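Local coordinates for inositol monophosphatase (Staphylococcus aureus, PDB 5DW8), which probably hydrolyses inositol monophosphates to inositol and phosphate in a metal-dependent reaction, and here holds adenosine-2'-monophosphate beside calcium ions, at residues 87-92 against 111-116; 91-96 against 104-109; 211-216 against 242-247. One frame throughout, in Å; residues are numbered along the deposited sequence.

Interaction 1 of 3, residues 87-92 against 111-116. With CA (calcium ion), chain E; CA (calcium ion), chain C.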
# COMPACT_ATOMS: atom_id res chain seq x y z
N VAL A 87 10.14 29.38 8.13
CA VAL A 87 8.79 29.00 7.79
C VAL A 87 8.57 27.51 7.90
O VAL A 87 9.18 26.75 7.15
CB VAL A 87 8.50 29.43 6.36
CG1 VAL A 87 7.17 28.84 5.88
CG2 VAL A 87 8.53 30.95 6.29
N TRP A 88 7.67 27.13 8.79
CA TRP A 88 7.29 25.74 8.95
C TRP A 88 6.04 25.45 8.12
O TRP A 88 5.03 26.15 8.28
CB TRP A 88 6.97 25.41 10.40
CG TRP A 88 8.05 25.64 11.43
CD1 TRP A 88 8.70 26.81 11.69
CD2 TRP A 88 8.53 24.70 12.41
NE1 TRP A 88 9.56 26.65 12.75
CE2 TRP A 88 9.49 25.36 13.20
CE3 TRP A 88 8.26 23.34 12.66
CZ2 TRP A 88 10.17 24.73 14.23
CZ3 TRP A 88 8.94 22.71 13.67
CH2 TRP A 88 9.88 23.40 14.45
N VAL A 89 6.11 24.46 7.22
CA VAL A 89 4.94 24.00 6.48
C VAL A 89 4.62 22.59 6.90
O VAL A 89 5.41 21.65 6.73
CB VAL A 89 4.99 24.25 4.93
CG1 VAL A 89 6.39 24.49 4.41
CG2 VAL A 89 4.24 23.20 4.13
N VAL A 90 3.45 22.48 7.52
CA VAL A 90 3.12 21.28 8.24
C VAL A 90 1.77 20.74 7.84
O VAL A 90 0.84 21.50 7.55
CB VAL A 90 3.23 21.49 9.78
CG1 VAL A 90 3.25 22.96 10.14
CG2 VAL A 90 2.15 20.75 10.56
N ASP A 91 1.69 19.42 7.81
CA ASP A 91 0.40 18.73 7.64
C ASP A 91 0.28 17.80 8.81
O ASP A 91 1.09 16.90 8.94
CB ASP A 91 0.37 17.93 6.35
CG ASP A 91 -0.95 17.22 6.14
OD1 ASP A 91 -1.85 17.36 7.01
OD2 ASP A 91 -1.10 16.53 5.09
N PRO A 92 -0.70 18.01 9.69
CA PRO A 92 -0.52 17.24 10.90
C PRO A 92 -0.89 15.82 10.63
O PRO A 92 -0.27 14.96 11.22
CB PRO A 92 -1.46 17.92 11.91
CG PRO A 92 -2.01 19.11 11.25
CD PRO A 92 -1.91 18.85 9.77
N GLY A 111 8.35 20.48 6.67
CA GLY A 111 9.53 21.05 6.10
C GLY A 111 9.72 22.41 6.74
O GLY A 111 8.75 23.11 7.03
N ILE A 112 10.99 22.76 6.96
CA ILE A 112 11.37 24.07 7.52
C ILE A 112 12.21 24.74 6.47
O ILE A 112 13.15 24.17 5.94
CB ILE A 112 12.18 23.95 8.83
CG1 ILE A 112 11.30 23.35 9.94
CG2 ILE A 112 12.67 25.33 9.28
CD1 ILE A 112 12.07 22.75 11.10
N TYR A 113 11.81 25.95 6.12
CA TYR A 113 12.50 26.71 5.10
C TYR A 113 13.02 27.94 5.80
O TYR A 113 12.53 28.32 6.85
CB TYR A 113 11.54 27.03 3.95
CG TYR A 113 11.26 25.80 3.09
CD1 TYR A 113 11.68 25.74 1.77
CD2 TYR A 113 10.61 24.68 3.62
CE1 TYR A 113 11.45 24.61 0.97
CE2 TYR A 113 10.38 23.55 2.83
CZ TYR A 113 10.80 23.52 1.52
OH TYR A 113 10.56 22.39 0.74
N ILE A 114 14.10 28.50 5.28
CA ILE A 114 14.66 29.73 5.83
C ILE A 114 14.91 30.58 4.62
O ILE A 114 15.43 30.09 3.65
CB ILE A 114 15.95 29.47 6.63
CG1 ILE A 114 15.64 28.50 7.77
CG2 ILE A 114 16.53 30.76 7.19
CD1 ILE A 114 16.76 28.33 8.78
N ASP A 115 14.43 31.81 4.66
CA ASP A 115 14.52 32.73 3.53
C ASP A 115 14.17 32.10 2.18
O ASP A 115 14.80 32.42 1.19
CB ASP A 115 15.94 33.29 3.44
CG ASP A 115 16.37 33.96 4.72
OD1 ASP A 115 15.50 34.14 5.61
OD2 ASP A 115 17.56 34.30 4.82
N GLY A 116 13.19 31.20 2.15
CA GLY A 116 12.82 30.53 0.89
C GLY A 116 13.66 29.30 0.57
O GLY A 116 13.31 28.52 -0.32
CA CA E . -2.57 16.26 3.41
CA CA C . -3.89 16.52 6.46

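Interaction 2 of 3, residues 91-96 against 104-109. With CA (calcium ion), chain C; CA (calcium ion), chain E; 2AM (adenosine-2'-monophosphate), chain D.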
# COMPACT_ATOMS: atom_id res chain seq x y z
N ASP A 91 1.69 19.42 7.81
CA ASP A 91 0.40 18.73 7.64
C ASP A 91 0.28 17.80 8.81
O ASP A 91 1.09 16.90 8.94
CB ASP A 91 0.37 17.93 6.35
CG ASP A 91 -0.95 17.22 6.14
OD1 ASP A 91 -1.85 17.36 7.01
OD2 ASP A 91 -1.10 16.53 5.09
N PRO A 92 -0.70 18.01 9.69
CA PRO A 92 -0.52 17.24 10.90
C PRO A 92 -0.89 15.82 10.63
O PRO A 92 -0.27 14.96 11.22
CB PRO A 92 -1.46 17.92 11.91
CG PRO A 92 -2.01 19.11 11.25
CD PRO A 92 -1.91 18.85 9.77
N ILE A 93 -1.87 15.55 9.76
CA ILE A 93 -2.14 14.19 9.30
C ILE A 93 -2.25 14.05 7.76
O ILE A 93 -3.28 14.37 7.15
CB ILE A 93 -3.41 13.59 9.96
CG1 ILE A 93 -3.20 13.44 11.47
CG2 ILE A 93 -3.73 12.21 9.39
CD1 ILE A 93 -3.83 14.54 12.29
N ASP A 94 -1.17 13.57 7.15
CA ASP A 94 -1.24 13.12 5.78
C ASP A 94 -1.71 11.68 5.76
O ASP A 94 -1.06 10.81 6.33
CB ASP A 94 0.12 13.23 5.10
CG ASP A 94 0.01 13.20 3.60
OD1 ASP A 94 -0.95 13.76 3.07
OD2 ASP A 94 0.86 12.58 2.96
N GLY A 95 -2.86 11.46 5.09
CA GLY A 95 -3.54 10.16 5.03
C GLY A 95 -4.70 10.09 6.01
O GLY A 95 -4.77 9.18 6.81
N THR A 96 -5.62 11.05 5.95
CA THR A 96 -6.78 11.09 6.87
C THR A 96 -7.65 9.88 6.72
O THR A 96 -8.07 9.29 7.71
CB THR A 96 -7.70 12.35 6.73
OG1 THR A 96 -8.17 12.50 5.37
CG2 THR A 96 -6.99 13.60 7.15
N GLU A 104 -3.61 3.63 10.85
CA GLU A 104 -2.19 3.49 10.56
C GLU A 104 -1.91 4.00 9.15
O GLU A 104 -2.80 4.52 8.50
CB GLU A 104 -1.75 2.03 10.71
CG GLU A 104 -1.87 1.17 9.46
CD GLU A 104 -1.71 -0.30 9.77
OE1 GLU A 104 -2.10 -1.14 8.94
OE2 GLU A 104 -1.20 -0.61 10.85
N ASN A 105 -0.68 3.86 8.67
CA ASN A 105 -0.24 4.45 7.39
C ASN A 105 -0.56 5.94 7.21
O ASN A 105 -0.99 6.34 6.13
CB ASN A 105 -0.80 3.64 6.22
CG ASN A 105 -0.50 2.16 6.36
OD1 ASN A 105 0.62 1.78 6.67
ND2 ASN A 105 -1.52 1.32 6.18
N PHE A 106 -0.38 6.74 8.25
CA PHE A 106 -0.48 8.19 8.14
C PHE A 106 0.77 8.86 8.74
O PHE A 106 1.54 8.24 9.48
CB PHE A 106 -1.78 8.67 8.81
CG PHE A 106 -1.85 8.36 10.27
CD1 PHE A 106 -1.28 9.23 11.21
CD2 PHE A 106 -2.45 7.19 10.72
CE1 PHE A 106 -1.31 8.92 12.57
CE2 PHE A 106 -2.51 6.88 12.08
CZ PHE A 106 -1.94 7.75 13.01
N ALA A 107 0.97 10.14 8.46
CA ALA A 107 2.22 10.81 8.89
C ALA A 107 2.09 12.32 9.08
O ALA A 107 1.26 12.96 8.45
CB ALA A 107 3.36 10.52 7.91
N ILE A 108 2.91 12.86 9.96
CA ILE A 108 2.98 14.27 10.12
C ILE A 108 4.08 14.69 9.15
O ILE A 108 5.10 13.99 9.03
CB ILE A 108 3.33 14.65 11.58
CG1 ILE A 108 2.33 13.96 12.56
CG2 ILE A 108 3.36 16.17 11.74
CD1 ILE A 108 2.52 14.22 14.06
N SER A 109 3.88 15.77 8.42
CA SER A 109 4.89 16.24 7.51
C SER A 109 5.27 17.65 7.92
O SER A 109 4.41 18.50 8.16
CB SER A 109 4.37 16.25 6.09
OG SER A 109 5.45 16.39 5.17
CA CA C . -3.89 16.52 6.46
CA CA E . -2.57 16.26 3.41
P 2AM D . -4.72 14.35 3.31
O1P 2AM D . -4.71 12.79 3.71
O2P 2AM D . -6.23 14.64 2.77
O3P 2AM D . -4.32 15.15 4.51
C5' 2AM D . -4.58 11.08 -0.66
O5' 2AM D . -4.20 9.74 -1.01
C4' 2AM D . -3.28 11.87 -0.60
O4' 2AM D . -3.39 13.10 -1.40
C3' 2AM D . -3.01 12.36 0.80
O3' 2AM D . -1.62 12.64 0.88
C2' 2AM D . -3.91 13.61 0.82
O2' 2AM D . -3.73 14.49 1.97
C1' 2AM D . -3.48 14.25 -0.49
N9 2AM D . -4.43 15.29 -1.02
C8 2AM D . -4.09 16.53 -1.40
N7 2AM D . -5.18 17.15 -1.85
C5 2AM D . -6.20 16.30 -1.75
C6 2AM D . -7.50 16.44 -2.05
N6 2AM D . -7.86 17.63 -2.55
N1 2AM D . -8.39 15.44 -1.89
C2 2AM D . -7.94 14.22 -1.36
N3 2AM D . -6.57 14.10 -1.05
C4 2AM D . -5.74 15.15 -1.24

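Interaction 3 of 3, residues 211-216 against 242-247. With CA (calcium ion), chain E; 2AM (adenosine-2'-monophosphate), chain D.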
# COMPACT_ATOMS: atom_id res chain seq x y z
N ARG A 211 -2.51 16.66 -8.12
CA ARG A 211 -2.81 17.76 -7.20
C ARG A 211 -2.34 17.43 -5.81
O ARG A 211 -2.59 16.35 -5.31
CB ARG A 211 -4.30 18.11 -7.17
CG ARG A 211 -5.25 16.91 -7.32
CD ARG A 211 -5.94 16.47 -6.01
NE ARG A 211 -5.16 15.46 -5.28
CZ ARG A 211 -5.68 14.51 -4.51
NH1 ARG A 211 -7.00 14.38 -4.36
NH2 ARG A 211 -4.87 13.65 -3.90
N LEU A 212 -1.67 18.40 -5.21
CA LEU A 212 -1.10 18.27 -3.87
C LEU A 212 -0.82 19.69 -3.33
O LEU A 212 -0.60 20.64 -4.09
CB LEU A 212 0.20 17.46 -3.94
CG LEU A 212 0.41 16.40 -2.88
CD1 LEU A 212 -0.63 15.28 -2.98
CD2 LEU A 212 1.82 15.84 -2.95
N GLN A 213 -0.82 19.84 -2.03
CA GLN A 213 -0.64 21.14 -1.45
C GLN A 213 0.71 21.17 -0.80
O GLN A 213 1.23 20.13 -0.42
CB GLN A 213 -1.76 21.42 -0.43
CG GLN A 213 -3.13 21.67 -1.10
CD GLN A 213 -3.40 23.15 -1.34
OE1 GLN A 213 -2.48 23.93 -1.59
NE2 GLN A 213 -4.65 23.55 -1.24
N PRO A 214 1.28 22.35 -0.66
CA PRO A 214 2.61 22.57 -0.10
C PRO A 214 3.00 21.68 1.10
O PRO A 214 4.10 21.15 1.12
CB PRO A 214 2.56 24.04 0.32
CG PRO A 214 1.62 24.65 -0.64
CD PRO A 214 0.59 23.63 -0.95
N TRP A 215 2.14 21.58 2.10
CA TRP A 215 2.39 20.76 3.30
C TRP A 215 2.51 19.26 3.02
O TRP A 215 3.18 18.54 3.77
CB TRP A 215 1.30 20.99 4.37
CG TRP A 215 -0.10 20.99 3.83
CD1 TRP A 215 -0.87 19.90 3.54
CD2 TRP A 215 -0.89 22.13 3.50
NE1 TRP A 215 -2.08 20.29 3.04
CE2 TRP A 215 -2.12 21.66 3.02
CE3 TRP A 215 -0.68 23.51 3.59
CZ2 TRP A 215 -3.14 22.52 2.60
CZ3 TRP A 215 -1.72 24.38 3.19
CH2 TRP A 215 -2.93 23.87 2.69
N ASP A 216 1.87 18.78 1.96
CA ASP A 216 1.98 17.37 1.59
C ASP A 216 3.34 16.96 1.02
O ASP A 216 3.70 15.78 1.12
CB ASP A 216 0.94 17.01 0.53
CG ASP A 216 -0.48 16.97 1.07
OD1 ASP A 216 -1.40 17.48 0.34
OD2 ASP A 216 -0.66 16.45 2.21
N SER A 242 5.30 27.88 -2.32
CA SER A 242 4.40 29.05 -2.51
C SER A 242 3.01 28.72 -3.04
O SER A 242 2.14 29.56 -2.95
CB SER A 242 5.02 30.08 -3.46
OG SER A 242 5.25 29.50 -4.73
N GLY A 243 2.80 27.54 -3.63
CA GLY A 243 1.46 27.20 -4.15
C GLY A 243 1.24 25.72 -4.46
O GLY A 243 2.19 24.98 -4.60
N PRO A 244 -0.02 25.28 -4.60
CA PRO A 244 -0.27 23.87 -4.93
C PRO A 244 0.24 23.48 -6.35
O PRO A 244 0.69 24.34 -7.15
CB PRO A 244 -1.80 23.74 -4.82
CG PRO A 244 -2.34 25.14 -5.06
CD PRO A 244 -1.26 26.09 -4.57
N ASN A 245 0.21 22.19 -6.67
CA ASN A 245 0.73 21.74 -7.96
C ASN A 245 0.49 20.27 -8.19
O ASN A 245 0.02 19.56 -7.30
CB ASN A 245 2.24 22.05 -8.09
CG ASN A 245 2.61 22.62 -9.46
OD1 ASN A 245 2.14 22.14 -10.53
ND2 ASN A 245 3.47 23.62 -9.45
N SER A 246 0.82 19.83 -9.40
CA SER A 246 0.88 18.44 -9.76
C SER A 246 2.26 17.93 -9.38
O SER A 246 3.11 18.72 -9.03
CB SER A 246 0.62 18.27 -11.26
OG SER A 246 1.56 18.97 -12.05
N ILE A 247 2.48 16.62 -9.41
CA ILE A 247 3.62 16.04 -8.76
C ILE A 247 4.09 14.85 -9.58
O ILE A 247 3.28 14.01 -9.91
CB ILE A 247 3.23 15.54 -7.35
CG1 ILE A 247 2.64 16.68 -6.48
CG2 ILE A 247 4.38 14.78 -6.68
CD1 ILE A 247 3.56 17.85 -6.18
CA CA E . -2.57 16.26 3.41
P 2AM D . -4.72 14.35 3.31
O1P 2AM D . -4.71 12.79 3.71
O2P 2AM D . -6.23 14.64 2.77
O3P 2AM D . -4.32 15.15 4.51
C5' 2AM D . -4.58 11.08 -0.66
O5' 2AM D . -4.20 9.74 -1.01
C4' 2AM D . -3.28 11.87 -0.60
O4' 2AM D . -3.39 13.10 -1.40
C3' 2AM D . -3.01 12.36 0.80
O3' 2AM D . -1.62 12.64 0.88
C2' 2AM D . -3.91 13.61 0.82
O2' 2AM D . -3.73 14.49 1.97
C1' 2AM D . -3.48 14.25 -0.49
N9 2AM D . -4.43 15.29 -1.02
C8 2AM D . -4.09 16.53 -1.40
N7 2AM D . -5.18 17.15 -1.85
C5 2AM D . -6.20 16.30 -1.75
C6 2AM D . -7.50 16.44 -2.05
N6 2AM D . -7.86 17.63 -2.55
N1 2AM D . -8.39 15.44 -1.89
C2 2AM D . -7.94 14.22 -1.36
N3 2AM D . -6.57 14.10 -1.05
C4 2AM D . -5.74 15.15 -1.24

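Interaction 1 of 3, residues 87-92 against 111-116
Ile112 and Trp88 are paired across the antiparallel strands 87-91 and 111-114 as a non-hydrogen-bonded pair, and the segment axes come within 4.8 Å at 156°. From CB, the isoleucine sends CG1 anti to its carbonyl carbon (chi1 -65°), which carries the longer branch alongside the tryptophan. Ile112 CG1 lies 3.9 Å from Trp88 CD2, over one face of the indole. One bond further, Ile112 CD1 sits 3.9 Å from the centroid of the six-membered ring of Trp88 and only 5° off its normal, a CH-pi contact almost centred on the ring. The indole NE1 is taken by His68 ND1, and Ala15 of helix 11-32 touches both side chains.

On either side of this pair the backbones are joined twice: Val87 N to Tyr113 O and Tyr113 N to Val87 O, both 2.9 Å, then Val89 N to Gly111 O at 3.0 Å and Gly111 N to Val89 O at 3.2 Å. On the face opposite the indole, Val89 CG1 meets Tyr113 CD2 at 4.3 Å. The paired amides set the register, and apolar contacts cover both faces, of the strand that ends near Asp91, whose carboxylate binds both calcium ions.

Interaction 2 of 3, residues 91-96 against 104-109
Ile108 fits against the carbonyls of Asp91 and Pro92, and here the packing is closest: its CG1 is 3.1 Å from Pro92 O, while its CA lies near both carbonyl oxygens as a CA-H...O donor. Two antiparallel hydrogen-bonded pairs flank this point, Asp91 with Ser109 and Asp94 with Ala107; the bond from Asp94 N to Ala107 O measures 2.8 Å. Asp91 to Asp94 is three steps along the chain and Ala107 to Ser109 two, so the register slips by one, a beta bulge. Phe106 belongs to the same tight region: its CA lies 3.2 Å from Asp94 O, and its CB sits close to Gly95 O and beside Ile93 CG2.

The bulged segment carries the Asp-Pro-Ile-Asp-Gly-Thr signature of the inositol monophosphatase family, and the corner at Pro92 brings its metal ligands together. Asp91, with CG anti to the backbone N (chi1 -179°), gives OD1 to one calcium ion at 2.3 Å and OD2 to the other at 2.2 Å. Ile93 O joins the first ion at 2.3 Å, and phosphate O3P bridges the two. Gly95, the N-cap of helix 96-102, and Thr96 point their amides at the same phosphate oxygen: Gly95 N lies 2.7 Å from O1P and Thr96 N 3.0 Å, so the helix start would probably stabilise the negative charge. Asp94 OD1 accepts a short hydrogen bond from the nucleotide O3', while OD2 is held by Ser191 OG and Ala193 N.

Only the phenyl ring of Phe106 leads away, to meet Phe99 edge-to-face. The loose side is at 104-105: Asn105, partly exposed, has its ND2 hydrogen-bonded to Gln102 OE1, and Glu104 packs on Asn203 of the second subunit.

Interaction 3 of 3, residues 211-216 against 242-247
Arg211 meets Asn245 through its backbone, with CA 3.4 Å from Asn245 O as a CA-H...O contact, while its side chain leaves for the nucleotide. Bent at chi2 and chi3, the arginine lays one guanidinium face over the adenine, with CZ 3.3 Å from C5, and brings NH2 close to the ribose O4'.

Leu212 forms the antiparallel hydrogen-bonded pair with Asn245. The two bonds are unequal: Asn245 N to Leu212 O is 3.1 Å and fairly straight at 157°, whereas Leu212 N to Asn245 O, though 2.9 Å, is weak because the angle closes to 123°. The leucine side chain crosses that of Ile247 at about a right angle, its CB 3.6 Å from Ile247 CG1, and its CD1 extends to the ribose.

At Gln213 the chain leaves the strand. Gln213 OE1 rests 3.3 Å from Pro244 CB, the two side chains lying alongside each other, and Gln213 CB lies over one face of the Trp215 ring, toward its rim. Pro214 CG packs at 4.0 Å on Gly243 C. The turn into the helix is held by Asp216 N donating to Gln213 O, and by a weak bond from Gln213 N to Asp216 OD1. Asp216 OD2 binds a calcium ion at 2.3 Å, so the turn also places a metal ligand. Trp215 and Asp216 belong to the Trp-Asp signature of this phosphatase family.

Around the contact, Phe217 of helix 214-226 touches both Leu212 and Ile247, and Trp215 leans on Val89 and Asp91 of strand 86-91. Ile247 continues into the sheet by backbone bonding to Thr209, and Ser246 OG receives Leu234 N from beside strand 230-232.

How the interactions relate
From the N terminus, strand 86-91 enters interaction 1 and turns at Pro92 into interaction 2, the two sharing Asp91 and Pro92. Strand 107-114 returns past both, so interaction 2 closes the inner loop around helix 96-102 and interaction 1 pairs the same two antiparallel strands further from that loop, in the seven-stranded sheet. Interaction 3 follows in series without crossing them: it closes a separate loop over most of helix 214-226 and strand 230-232, at the five-stranded sheet. Interactions 1 and 2 meet interaction 3 at one calcium ion, where Asp91 OD2 and Asp216 OD2 are 2.9 Å apart, and the nucleotide is gripped by interactions 2 and 3.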